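Local coordinates for protein DNA alpha-glucosyltransferase (Enterobacteria phage T4, PDB 1XV5) that belongs to the GT-B clan of glycosyltransferases, with two Rossmann-like domains, and holds uridine-5'-diphosphate in a pocket, at residues A[8-13]-A[84-89]; A[36-41]-A[56-61]; A[117-122]-A[144-149]; A[127-132]-A[153-158]. All blocks are in the same frame, centred on the assembly; numbering follows the deposited sequence.

Contact 1 of 4, residues A[8-13]-A[84-89]; sequences MARGLE and VPATSV
Arg10 lies against Val84 and Ala86 where two loops leave strands 3-8 and 78-83. These are neighbours in the first parallel, Rossmann-like sheet of this GT-B protein. The root of the arginine makes the tightest approach: Arg10 CB sits 3.0 Å from Val84 O. Its CG is anti to the backbone N (chi1 178°), and the chain stays extended as far as NE. At the far end, Arg10 NH1 comes to 3.2 Å from Ala86 CB, obliquely to the guanidinium plane. Beside the arginine, Ala9 CB packs on Pro85 CD at 3.8 Å, and Tyr97 of helix 91-103 touches both residues. No direct hydrogen bond joins residues 8-13 to residues 84-89. Water does that work. One molecule accepts from Arg10 NH1 and donates to Val84 O at 2.6 Å. A second donates to Arg10 O and accepts from Ala86 N at 2.9 Å. Behind this first shell, a type I turn from Met8 to Gly11 shapes the loop, closed by the bond from Gly11 N to Met8 O. Arg10 N is also hydrogen-bonded to Ser83 OG, which ties the turn to the end of strand 78-83. The side chain is steadied within its own loop by a salt bridge. Arg10 NE donates to Glu13 OE2 at 3.1 Å (angle 157°); the oxygen lies in the guanidinium plane, while the N-H comes from above the carboxylate plane.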
loop_
_atom_site.group_PDB
_atom_site.type_symbol
_atom_site.label_atom_id
_atom_site.label_comp_id
_atom_site.label_asym_id
_atom_site.label_seq_id
_atom_site.Cartn_x
_atom_site.Cartn_y
_atom_site.Cartn_z
ATOM N N MET A 8 14.476 1.077 5.761
ATOM C CA MET A 8 13.947 0.090 4.819
ATOM C C MET A 8 15.127 -0.785 4.397
ATOM O O MET A 8 15.785 -0.514 3.389
ATOM C CB MET A 8 13.335 0.768 3.588
ATOM C CG MET A 8 11.920 1.288 3.799
ATOM S SD MET A 8 11.234 2.073 2.316
ATOM C CE MET A 8 11.993 3.669 2.434
ATOM N N ALA A 9 15.393 -1.829 5.179
ATOM C CA ALA A 9 16.510 -2.734 4.917
ATOM C C ALA A 9 16.355 -3.594 3.668
ATOM O O ALA A 9 17.307 -4.249 3.243
ATOM C CB ALA A 9 16.757 -3.621 6.133
ATOM N N ARG A 10 15.166 -3.607 3.077
ATOM C CA ARG A 10 14.953 -4.396 1.866
ATOM C C ARG A 10 15.377 -3.561 0.664
ATOM O O ARG A 10 15.745 -4.094 -0.385
ATOM C CB ARG A 10 13.476 -4.779 1.726
ATOM C CG ARG A 10 13.136 -5.564 0.459
ATOM C CD ARG A 10 11.632 -5.811 0.359
ATOM N NE ARG A 10 11.245 -6.417 -0.915
ATOM C CZ ARG A 10 11.465 -7.685 -1.251
ATOM N NH1 ARG A 10 12.071 -8.503 -0.406
ATOM N NH2 ARG A 10 11.078 -8.135 -2.437
ATOM N N GLY A 11 15.338 -2.245 0.843
ATOM C CA GLY A 11 15.678 -1.318 -0.219
ATOM C C GLY A 11 14.451 -0.459 -0.470
ATOM O O GLY A 11 13.420 -0.662 0.171
ATOM N N LEU A 12 14.550 0.503 -1.380
ATOM C CA LEU A 12 13.413 1.364 -1.683
ATOM C C LEU A 12 12.729 0.784 -2.918
ATOM O O LEU A 12 13.156 1.016 -4.049
ATOM C CB LEU A 12 13.894 2.789 -1.936
ATOM C CG LEU A 12 12.813 3.867 -1.859
ATOM C CD1 LEU A 12 13.429 5.168 -1.386
ATOM C CD2 LEU A 12 12.138 4.027 -3.207
ATOM N N GLU A 13 11.663 0.025 -2.680
ATOM C CA GLU A 13 10.934 -0.658 -3.740
ATOM C C GLU A 13 9.970 0.205 -4.555
ATOM O O GLU A 13 9.670 -0.117 -5.705
ATOM C CB GLU A 13 10.200 -1.864 -3.142
ATOM C CG GLU A 13 9.800 -2.923 -4.165
ATOM C CD GLU A 13 9.454 -4.258 -3.524
ATOM O OE1 GLU A 13 9.181 -5.224 -4.268
ATOM O OE2 GLU A 13 9.456 -4.343 -2.277
ATOM N N VAL A 84 13.000 -5.805 5.639
ATOM C CA VAL A 84 14.272 -6.483 5.871
ATOM C C VAL A 84 14.823 -6.994 4.538
ATOM O O VAL A 84 14.101 -7.049 3.544
ATOM C CB VAL A 84 14.102 -7.669 6.856
ATOM C CG1 VAL A 84 13.489 -7.171 8.164
ATOM C CG2 VAL A 84 13.231 -8.757 6.232
ATOM N N PRO A 85 16.111 -7.373 4.499
ATOM C CA PRO A 85 16.727 -7.872 3.264
ATOM C C PRO A 85 15.964 -9.012 2.586
ATOM O O PRO A 85 15.384 -9.866 3.254
ATOM C CB PRO A 85 18.117 -8.307 3.727
ATOM C CG PRO A 85 18.405 -7.355 4.850
ATOM C CD PRO A 85 17.093 -7.343 5.597
ATOM N N ALA A 86 15.975 -9.017 1.256
ATOM C CA ALA A 86 15.300 -10.051 0.478
ATOM C C ALA A 86 16.174 -11.301 0.404
ATOM O O ALA A 86 17.387 -11.234 0.605
ATOM C CB ALA A 86 15.001 -9.539 -0.924
ATOM N N THR A 87 15.556 -12.439 0.105
ATOM C CA THR A 87 16.276 -13.705 0.024
ATOM C C THR A 87 17.330 -13.771 -1.083
ATOM O O THR A 87 18.104 -14.725 -1.142
ATOM C CB THR A 87 15.302 -14.882 -0.177
ATOM O OG1 THR A 87 14.481 -14.632 -1.323
ATOM C CG2 THR A 87 14.418 -15.061 1.047
ATOM N N SER A 88 17.373 -12.759 -1.945
ATOM C CA SER A 88 18.332 -12.757 -3.049
ATOM C C SER A 88 19.617 -11.964 -2.810
ATOM O O SER A 88 20.483 -11.908 -3.685
ATOM C CB SER A 88 17.655 -12.240 -4.321
ATOM O OG SER A 88 17.197 -10.910 -4.150
ATOM N N VAL A 89 19.753 -11.352 -1.640
ATOM C CA VAL A 89 20.951 -10.571 -1.352
ATOM C C VAL A 89 22.153 -11.462 -1.049
ATOM O O VAL A 89 21.999 -12.614 -0.649
ATOM C CB VAL A 89 20.734 -9.629 -0.150
ATOM C CG1 VAL A 89 19.563 -8.698 -0.427
ATOM C CG2 VAL A 89 20.494 -10.442 1.111
HETATM O O HOH W 1 12.825 -8.585 1.924
HETATM O O HOH W 2 16.997 -6.630 0.012
#

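Contact 2 of 4, residues A[36-41]-A[56-61]; sequences TLVYAK and FSIPVI
Val38, Tyr39 and Ala40 pair in parallel with Ile58, Pro59 and Val60 at the edge of a Rossmann-like sheet, where strand 58-60 is outermost. Four backbone bonds zip the strands together. Ile58 N donates to Leu37 O at 2.7 Å, almost straight along the C=O axis. Tyr39 N bonds to Ile58 O, Val60 N to Tyr39 O, and Lys41 N to Val60 O. Pro59 has no N-H to give, and its place in this pattern turns its nitrogen away from strand 36-40. On one face of the sheet Val38 CG1 meets Val60 CG1 at 3.7 Å, and helix 66-73 covers both through Leu72 and Ala69. On the other, with Tyr39 CG between the backbone N and the carbonyl carbon (chi1 68°), the ring lies against Pro59, whose CA is over one face, offset toward the rim. Pro59 CB is 3.5 Å from Tyr39 CZ. Near the start of the pairing, Leu37 CD2 touches the edge of the Phe56 ring at CE2, 3.6 Å away. Phe56 also makes a cation-pi contact with Arg25. A water in the plane of the tyrosine ring bridges Tyr39 OH, at 2.8 Å, and Ser57 OG.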
loop_
_atom_site.group_PDB
_atom_site.type_symbol
_atom_site.label_atom_id
_atom_site.label_comp_id
_atom_site.label_asym_id
_atom_site.label_seq_id
_atom_site.Cartn_x
_atom_site.Cartn_y
_atom_site.Cartn_z
ATOM N N THR A 36 15.215 10.762 9.806
ATOM C CA THR A 36 16.202 10.371 8.811
ATOM C C THR A 36 15.599 9.142 8.146
ATOM O O THR A 36 15.138 8.227 8.827
ATOM C CB THR A 36 17.567 9.996 9.435
ATOM O OG1 THR A 36 17.395 8.927 10.372
ATOM C CG2 THR A 36 18.185 11.198 10.124
ATOM N N LEU A 37 15.560 9.144 6.819
ATOM C CA LEU A 37 15.008 8.017 6.077
ATOM C C LEU A 37 16.177 7.310 5.419
ATOM O O LEU A 37 16.846 7.873 4.554
ATOM C CB LEU A 37 14.017 8.509 5.018
ATOM C CG LEU A 37 13.355 7.445 4.139
ATOM C CD1 LEU A 37 12.515 6.510 4.997
ATOM C CD2 LEU A 37 12.487 8.126 3.099
ATOM N N VAL A 38 16.412 6.071 5.836
ATOM C CA VAL A 38 17.526 5.275 5.336
ATOM C C VAL A 38 17.056 3.993 4.660
ATOM O O VAL A 38 16.149 3.327 5.150
ATOM C CB VAL A 38 18.461 4.888 6.502
ATOM C CG1 VAL A 38 19.634 4.064 5.995
ATOM C CG2 VAL A 38 18.936 6.138 7.217
ATOM N N TYR A 39 17.671 3.647 3.535
ATOM C CA TYR A 39 17.308 2.415 2.850
ATOM C C TYR A 39 18.535 1.698 2.305
ATOM O O TYR A 39 19.504 2.333 1.893
ATOM C CB TYR A 39 16.310 2.681 1.714
ATOM C CG TYR A 39 16.854 3.457 0.536
ATOM C CD1 TYR A 39 16.946 4.849 0.568
ATOM C CD2 TYR A 39 17.262 2.796 -0.623
ATOM C CE1 TYR A 39 17.427 5.565 -0.528
ATOM C CE2 TYR A 39 17.745 3.499 -1.719
ATOM C CZ TYR A 39 17.824 4.882 -1.667
ATOM O OH TYR A 39 18.295 5.573 -2.758
ATOM N N ALA A 40 18.486 0.369 2.323
ATOM C CA ALA A 40 19.584 -0.452 1.822
ATOM C C ALA A 40 19.618 -0.354 0.303
ATOM O O ALA A 40 18.617 -0.610 -0.369
ATOM C CB ALA A 40 19.394 -1.899 2.251
ATOM N N LYS A 41 20.776 0.014 -0.235
ATOM C CA LYS A 41 20.944 0.165 -1.675
ATOM C C LYS A 41 21.426 -1.131 -2.330
ATOM O O LYS A 41 21.518 -1.220 -3.554
ATOM C CB LYS A 41 21.943 1.293 -1.948
ATOM C CG LYS A 41 22.123 1.651 -3.410
ATOM C CD LYS A 41 23.134 2.776 -3.570
ATOM C CE LYS A 41 23.291 3.174 -5.030
ATOM N NZ LYS A 41 24.281 4.271 -5.194
ATOM N N PHE A 56 16.053 13.695 0.069
ATOM C CA PHE A 56 16.317 13.490 1.490
ATOM C C PHE A 56 16.640 12.052 1.893
ATOM O O PHE A 56 17.240 11.827 2.944
ATOM C CB PHE A 56 15.130 13.987 2.325
ATOM C CG PHE A 56 13.811 13.381 1.928
ATOM C CD1 PHE A 56 12.978 14.030 1.020
ATOM C CD2 PHE A 56 13.415 12.149 2.437
ATOM C CE1 PHE A 56 11.768 13.460 0.624
ATOM C CE2 PHE A 56 12.207 11.570 2.047
ATOM C CZ PHE A 56 11.382 12.227 1.139
ATOM N N SER A 57 16.244 11.083 1.075
ATOM C CA SER A 57 16.500 9.680 1.397
ATOM C C SER A 57 17.993 9.389 1.460
ATOM O O SER A 57 18.767 9.890 0.646
ATOM C CB SER A 57 15.847 8.763 0.364
ATOM O OG SER A 57 16.449 8.928 -0.905
ATOM N N ILE A 58 18.387 8.564 2.425
ATOM C CA ILE A 58 19.788 8.205 2.619
ATOM C C ILE A 58 20.068 6.748 2.258
ATOM O O ILE A 58 19.705 5.832 2.997
ATOM C CB ILE A 58 20.213 8.427 4.084
ATOM C CG1 ILE A 58 19.947 9.878 4.489
ATOM C CG2 ILE A 58 21.690 8.085 4.259
ATOM C CD1 ILE A 58 20.133 10.144 5.972
ATOM N N PRO A 59 20.716 6.515 1.110
ATOM C CA PRO A 59 21.020 5.143 0.710
ATOM C C PRO A 59 22.295 4.644 1.384
ATOM O O PRO A 59 23.203 5.425 1.667
ATOM C CB PRO A 59 21.174 5.259 -0.801
ATOM C CG PRO A 59 21.799 6.603 -0.951
ATOM C CD PRO A 59 21.009 7.460 0.018
ATOM N N VAL A 60 22.352 3.347 1.652
ATOM C CA VAL A 60 23.525 2.758 2.273
ATOM C C VAL A 60 23.676 1.318 1.809
ATOM O O VAL A 60 22.698 0.570 1.727
ATOM C CB VAL A 60 23.431 2.805 3.820
ATOM C CG1 VAL A 60 22.243 1.989 4.305
ATOM C CG2 VAL A 60 24.724 2.291 4.435
ATOM N N ILE A 61 24.904 0.939 1.474
ATOM C CA ILE A 61 25.178 -0.418 1.029
ATOM C C ILE A 61 25.549 -1.217 2.266
ATOM O O ILE A 61 26.651 -1.082 2.796
ATOM C CB ILE A 61 26.350 -0.458 0.032
ATOM C CG1 ILE A 61 26.108 0.549 -1.095
ATOM C CG2 ILE A 61 26.487 -1.859 -0.544
ATOM C CD1 ILE A 61 27.282 0.700 -2.047
HETATM O O HOH W 3 16.652 11.543 5.643
HETATM O O HOH W 4 18.268 8.338 -2.734
#

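Contact 3 of 4, residues A[117-122]-A[144-149]; sequences HSVLSL and NGDFNK
The carboxylate of Asp146 is the flat group at the centre here, and Val119 meets it twice. At its edge, Val119 N donates to the anti lone pair of Asp146 OD1 at 3.0 Å; the bond is bent, with an angle of 131°. Out of the carboxylate plane, Val119 CG1 rests 3.4 Å from Asp146 CG, the two side chains crossing at about a right angle. Both groups belong to helix starts. Ser118 is the N-cap of helix 119-122, and its OG accepts from Leu120 N at 3.1 Å. Gly145 is the N-cap of the helix that begins with Asp146. Asp146 CG is anti to the carbonyl carbon (chi1 -71°), which sets the carboxylate carbon against Val119 CG1. The carboxylate has further partners: OD1 is hydrogen-bonded to Tyr301 OH, and OD2 forms a salt bridge with Lys300. These two residues follow strand 288-293 of the second sheet, so Asp146 connects the two lobes of the GT-B fold. A water bridges the backbones, accepting from Phe147 N at 2.8 Å and donating to His117 O at 2.7 Å. The CB of His117 points away from residues 144-149, and its ring meets that of His141, their planes at about 35°. Deeper in, Leu122 CD1 packs on Phe147 CB at 3.9 Å. Leu122 also reaches Leu151 of helix 146-155 and Gln114 of strand 109-114, while Phe147 lies on Gln114 and on Ile138 of strand 137-140.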
loop_
_atom_site.group_PDB
_atom_site.type_symbol
_atom_site.label_atom_id
_atom_site.label_comp_id
_atom_site.label_asym_id
_atom_site.label_seq_id
_atom_site.Cartn_x
_atom_site.Cartn_y
_atom_site.Cartn_z
ATOM N N HIS A 117 1.349 -9.447 3.601
ATOM C CA HIS A 117 0.257 -10.333 3.992
ATOM C C HIS A 117 0.508 -11.842 3.969
ATOM O O HIS A 117 0.611 -12.476 5.017
ATOM C CB HIS A 117 -0.961 -10.019 3.121
ATOM C CG HIS A 117 -1.327 -8.567 3.102
ATOM N ND1 HIS A 117 -1.883 -7.924 4.188
ATOM C CD2 HIS A 117 -1.187 -7.626 2.138
ATOM C CE1 HIS A 117 -2.070 -6.649 3.891
ATOM N NE2 HIS A 117 -1.655 -6.442 2.654
ATOM N N SER A 118 0.581 -12.410 2.772
ATOM C CA SER A 118 0.772 -13.848 2.601
ATOM C C SER A 118 2.134 -14.385 3.023
ATOM O O SER A 118 3.133 -13.668 3.004
ATOM C CB SER A 118 0.524 -14.227 1.138
ATOM O OG SER A 118 0.840 -15.588 0.907
ATOM N N VAL A 119 2.162 -15.663 3.396
ATOM C CA VAL A 119 3.402 -16.319 3.792
ATOM C C VAL A 119 4.376 -16.312 2.618
ATOM O O VAL A 119 5.590 -16.260 2.812
ATOM C CB VAL A 119 3.163 -17.791 4.216
ATOM C CG1 VAL A 119 2.415 -17.841 5.531
ATOM C CG2 VAL A 119 2.379 -18.527 3.134
ATOM N N LEU A 120 3.836 -16.364 1.402
ATOM C CA LEU A 120 4.656 -16.365 0.195
ATOM C C LEU A 120 5.580 -15.158 0.228
ATOM O O LEU A 120 6.781 -15.274 -0.012
ATOM C CB LEU A 120 3.767 -16.312 -1.056
ATOM C CG LEU A 120 4.415 -16.545 -2.429
ATOM C CD1 LEU A 120 3.326 -16.685 -3.481
ATOM C CD2 LEU A 120 5.352 -15.399 -2.788
ATOM N N SER A 121 5.014 -13.996 0.528
ATOM C CA SER A 121 5.801 -12.778 0.601
ATOM C C SER A 121 6.678 -12.800 1.846
ATOM O O SER A 121 7.879 -12.554 1.777
ATOM C CB SER A 121 4.883 -11.553 0.651
ATOM O OG SER A 121 4.086 -11.461 -0.516
ATOM N N LEU A 122 6.063 -13.106 2.984
ATOM C CA LEU A 122 6.763 -13.136 4.261
ATOM C C LEU A 122 8.022 -13.995 4.297
ATOM O O LEU A 122 8.995 -13.638 4.963
ATOM C CB LEU A 122 5.804 -13.587 5.367
ATOM C CG LEU A 122 4.614 -12.653 5.605
ATOM C CD1 LEU A 122 3.696 -13.239 6.663
ATOM C CD2 LEU A 122 5.123 -11.286 6.037
ATOM N N ASN A 144 -5.310 -11.949 12.533
ATOM C CA ASN A 144 -5.446 -13.293 11.969
ATOM C C ASN A 144 -4.604 -13.548 10.723
ATOM O O ASN A 144 -4.780 -14.563 10.046
ATOM C CB ASN A 144 -6.917 -13.575 11.654
ATOM C CG ASN A 144 -7.777 -13.606 12.899
ATOM O OD1 ASN A 144 -7.569 -14.432 13.786
ATOM N ND2 ASN A 144 -8.746 -12.701 12.976
ATOM N N GLY A 145 -3.686 -12.635 10.425
ATOM C CA GLY A 145 -2.837 -12.801 9.260
ATOM C C GLY A 145 -1.791 -13.889 9.437
ATOM O O GLY A 145 -1.620 -14.429 10.529
ATOM N N ASP A 146 -1.086 -14.207 8.357
ATOM C CA ASP A 146 -0.054 -15.233 8.395
ATOM C C ASP A 146 1.096 -14.852 9.322
ATOM O O ASP A 146 1.666 -15.711 9.993
ATOM C CB ASP A 146 0.469 -15.498 6.979
ATOM C CG ASP A 146 -0.547 -16.224 6.109
ATOM O OD1 ASP A 146 -0.353 -16.280 4.878
ATOM O OD2 ASP A 146 -1.538 -16.749 6.660
ATOM N N PHE A 147 1.439 -13.569 9.367
ATOM C CA PHE A 147 2.524 -13.120 10.235
ATOM C C PHE A 147 2.222 -13.470 11.688
ATOM O O PHE A 147 3.070 -14.020 12.391
ATOM C CB PHE A 147 2.723 -11.606 10.110
ATOM C CG PHE A 147 3.766 -11.052 11.046
ATOM C CD1 PHE A 147 5.122 -11.266 10.810
ATOM C CD2 PHE A 147 3.390 -10.333 12.174
ATOM C CE1 PHE A 147 6.089 -10.773 11.687
ATOM C CE2 PHE A 147 4.349 -9.835 13.059
ATOM C CZ PHE A 147 5.700 -10.056 12.815
ATOM N N ASN A 148 1.007 -13.149 12.129
ATOM C CA ASN A 148 0.578 -13.415 13.503
ATOM C C ASN A 148 0.333 -14.891 13.810
ATOM O O ASN A 148 0.811 -15.414 14.819
ATOM C CB ASN A 148 -0.717 -12.648 13.819
ATOM C CG ASN A 148 -0.485 -11.172 14.083
ATOM O OD1 ASN A 148 0.123 -10.471 13.276
ATOM N ND2 ASN A 148 -0.987 -10.689 15.220
ATOM N N LYS A 149 -0.414 -15.556 12.935
ATOM C CA LYS A 149 -0.782 -16.952 13.144
ATOM C C LYS A 149 0.194 -18.027 12.692
ATOM O O LYS A 149 0.133 -19.157 13.173
ATOM C CB LYS A 149 -2.149 -17.213 12.507
ATOM C CG LYS A 149 -3.268 -16.341 13.067
ATOM C CD LYS A 149 -3.430 -16.543 14.569
ATOM C CE LYS A 149 -4.577 -15.715 15.122
ATOM N NZ LYS A 149 -4.788 -15.963 16.574
HETATM O O HOH W 5 0.163 -11.730 7.603
#

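Contact 4 of 4, residues A[127-132]-A[153-158]; sequences GLEETV and KEWYPE
Gly127 O, just ahead of the helix whose Leu128, Glu129 and Val132 meet Trp155, is gripped by two donors of one residue. Thr131 OG1 donates to Gly127 O at 2.6 Å and Thr131 N at 3.1 Å, from opposite faces of the carbonyl plane. The hydroxyl is also bonded to Tyr97 OH of helix 91-103. This fixes the first turn of helix 128-134, which packs on the end of helix 146-155; strand 137-140 lies between them in the chain. Trp155 carries the contact. Glu129 CG stands over its five-membered ring, 3.7 Å from the centroid and 19° off the normal, a CH-pi contact. CG is anti to the backbone N (chi1 -180°), and the extended chain slides past the indole in the opposite direction. Glu129 CD comes within 3.3 Å of Trp155 CD1, the carboxylate only 19° from parallel to the ring. Leu128 CD2 touches the indole edge at CH2, 3.6 Å away. Val132 CG2 approaches Trp155 CZ3 obliquely at 3.7 Å, and its CG1 lies at the edge of the Tyr156 ring. Arg133 serves several groups: a salt bridge to Glu129 OE1, a hydrogen bond to Trp155 O and a cation-pi contact with Tyr156. No hydrogen bond crosses between the segments. Their grip is thus apolar and CH-pi, and Arg133 probably offsets the charge of a carboxylate laid over the CD1 rim of an indole.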
loop_
_atom_site.group_PDB
_atom_site.type_symbol
_atom_site.label_atom_id
_atom_site.label_comp_id
_atom_site.label_asym_id
_atom_site.label_seq_id
_atom_site.Cartn_x
_atom_site.Cartn_y
_atom_site.Cartn_z
ATOM N N GLY A 127 16.316 -12.610 7.930
ATOM C CA GLY A 127 16.537 -11.899 9.174
ATOM C C GLY A 127 15.298 -11.301 9.816
ATOM O O GLY A 127 15.407 -10.452 10.699
ATOM N N LEU A 128 14.117 -11.733 9.386
ATOM C CA LEU A 128 12.885 -11.206 9.967
ATOM C C LEU A 128 12.738 -11.661 11.418
ATOM O O LEU A 128 12.292 -10.899 12.275
ATOM C CB LEU A 128 11.668 -11.664 9.161
ATOM C CG LEU A 128 10.325 -11.105 9.648
ATOM C CD1 LEU A 128 10.380 -9.582 9.675
ATOM C CD2 LEU A 128 9.210 -11.584 8.733
ATOM N N GLU A 129 13.118 -12.907 11.689
ATOM C CA GLU A 129 13.026 -13.444 13.042
ATOM C C GLU A 129 13.890 -12.639 14.001
ATOM O O GLU A 129 13.445 -12.273 15.088
ATOM C CB GLU A 129 13.455 -14.917 13.078
ATOM C CG GLU A 129 13.368 -15.530 14.472
ATOM C CD GLU A 129 13.762 -16.998 14.519
ATOM O OE1 GLU A 129 13.661 -17.597 15.611
ATOM O OE2 GLU A 129 14.169 -17.554 13.476
ATOM N N GLU A 130 15.127 -12.365 13.595
ATOM C CA GLU A 130 16.048 -11.602 14.428
ATOM C C GLU A 130 15.533 -10.186 14.634
ATOM O O GLU A 130 15.726 -9.586 15.691
ATOM C CB GLU A 130 17.440 -11.561 13.788
ATOM C CG GLU A 130 18.170 -12.896 13.819
ATOM C CD GLU A 130 17.893 -13.764 12.607
ATOM O OE1 GLU A 130 16.786 -13.679 12.035
ATOM O OE2 GLU A 130 18.789 -14.546 12.233
ATOM N N THR A 131 14.872 -9.659 13.613
ATOM C CA THR A 131 14.319 -8.316 13.675
ATOM C C THR A 131 13.188 -8.286 14.697
ATOM O O THR A 131 13.098 -7.372 15.522
ATOM C CB THR A 131 13.775 -7.890 12.298
ATOM O OG1 THR A 131 14.825 -7.974 11.326
ATOM C CG2 THR A 131 13.245 -6.462 12.349
ATOM N N VAL A 132 12.329 -9.296 14.635
ATOM C CA VAL A 132 11.198 -9.403 15.546
ATOM C C VAL A 132 11.653 -9.562 16.997
ATOM O O VAL A 132 11.056 -8.986 17.906
ATOM C CB VAL A 132 10.295 -10.602 15.164
ATOM C CG1 VAL A 132 9.238 -10.833 16.236
ATOM C CG2 VAL A 132 9.628 -10.334 13.820
ATOM N N LYS A 153 3.990 -17.849 15.744
ATOM C CA LYS A 153 3.852 -19.084 16.500
ATOM C C LYS A 153 4.986 -20.041 16.168
ATOM O O LYS A 153 5.268 -20.969 16.925
ATOM C CB LYS A 153 2.496 -19.733 16.213
ATOM C CG LYS A 153 1.326 -18.889 16.699
ATOM C CD LYS A 153 0.005 -19.637 16.645
ATOM C CE LYS A 153 -1.111 -18.791 17.243
ATOM N NZ LYS A 153 -2.411 -19.514 17.295
ATOM N N GLU A 154 5.644 -19.797 15.040
ATOM C CA GLU A 154 6.758 -20.631 14.614
ATOM C C GLU A 154 8.032 -20.201 15.333
ATOM O O GLU A 154 8.879 -21.033 15.664
ATOM C CB GLU A 154 6.953 -20.520 13.102
ATOM C CG GLU A 154 8.056 -21.406 12.552
ATOM C CD GLU A 154 8.149 -21.344 11.040
ATOM O OE1 GLU A 154 7.127 -21.606 10.372
ATOM O OE2 GLU A 154 9.243 -21.036 10.521
ATOM N N TRP A 155 8.164 -18.902 15.575
ATOM C CA TRP A 155 9.339 -18.378 16.261
ATOM C C TRP A 155 9.174 -18.503 17.772
ATOM O O TRP A 155 10.155 -18.580 18.510
ATOM C CB TRP A 155 9.572 -16.909 15.891
ATOM C CG TRP A 155 9.813 -16.673 14.426
ATOM C CD1 TRP A 155 10.593 -17.421 13.589
ATOM C CD2 TRP A 155 9.309 -15.587 13.640
ATOM N NE1 TRP A 155 10.605 -16.867 12.330
ATOM C CE2 TRP A 155 9.825 -15.740 12.333
ATOM C CE3 TRP A 155 8.471 -14.496 13.913
ATOM C CZ2 TRP A 155 9.531 -14.843 11.300
ATOM C CZ3 TRP A 155 8.178 -13.605 12.884
ATOM C CH2 TRP A 155 8.708 -13.786 11.595
ATOM N N TYR A 156 7.922 -18.521 18.219
ATOM C CA TYR A 156 7.593 -18.637 19.635
ATOM C C TYR A 156 6.606 -19.790 19.794
ATOM O O TYR A 156 5.421 -19.580 20.059
ATOM C CB TYR A 156 6.969 -17.332 20.130
ATOM C CG TYR A 156 7.885 -16.139 19.987
ATOM C CD1 TYR A 156 8.839 -15.846 20.962
ATOM C CD2 TYR A 156 7.823 -15.321 18.859
ATOM C CE1 TYR A 156 9.709 -14.767 20.816
ATOM C CE2 TYR A 156 8.688 -14.242 18.702
ATOM C CZ TYR A 156 9.628 -13.970 19.684
ATOM O OH TYR A 156 10.479 -12.900 19.534
ATOM N N PRO A 157 7.091 -21.031 19.634
ATOM C CA PRO A 157 6.277 -22.245 19.745
ATOM C C PRO A 157 5.524 -22.399 21.060
ATOM O O PRO A 157 6.062 -22.139 22.136
ATOM C CB PRO A 157 7.296 -23.360 19.525
ATOM C CG PRO A 157 8.551 -22.774 20.085
ATOM C CD PRO A 157 8.520 -21.374 19.526
ATOM N N GLU A 158 4.268 -22.825 20.956
ATOM C CA GLU A 158 3.421 -23.036 22.122
ATOM C C GLU A 158 3.798 -24.362 22.773
ATOM O O GLU A 158 3.073 -24.880 23.623
ATOM C CB GLU A 158 1.945 -23.047 21.704
ATOM C CG GLU A 158 1.437 -21.697 21.198
ATOM C CD GLU A 158 0.026 -21.763 20.630
ATOM O OE1 GLU A 158 -0.541 -20.695 20.309
ATOM O OE2 GLU A 158 -0.513 -22.880 20.498
#

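In the fold
All four contacts lie in the domain built on the first parallel sheet. Contacts 1 and 2 touch, their centres 12 Å apart: Met8 continues the sheet pairing with Val38 and Ala40, and Leu12 packs on Tyr39. Contact 2 is nested in the chain loop that contact 1 closes. Contacts 3 and 4 share helix 146-155 and alternate along the chain; Phe147 packs against both Trp155 and Val132. Val84 CG1, 3.5 Å from Thr131 OG1, connects contact 1 to contact 4. The bound uridine-5'-diphosphate is about 6 Å from the side chain of His117 in contact 3 and about 10 Å from that of Arg10 in contact 1.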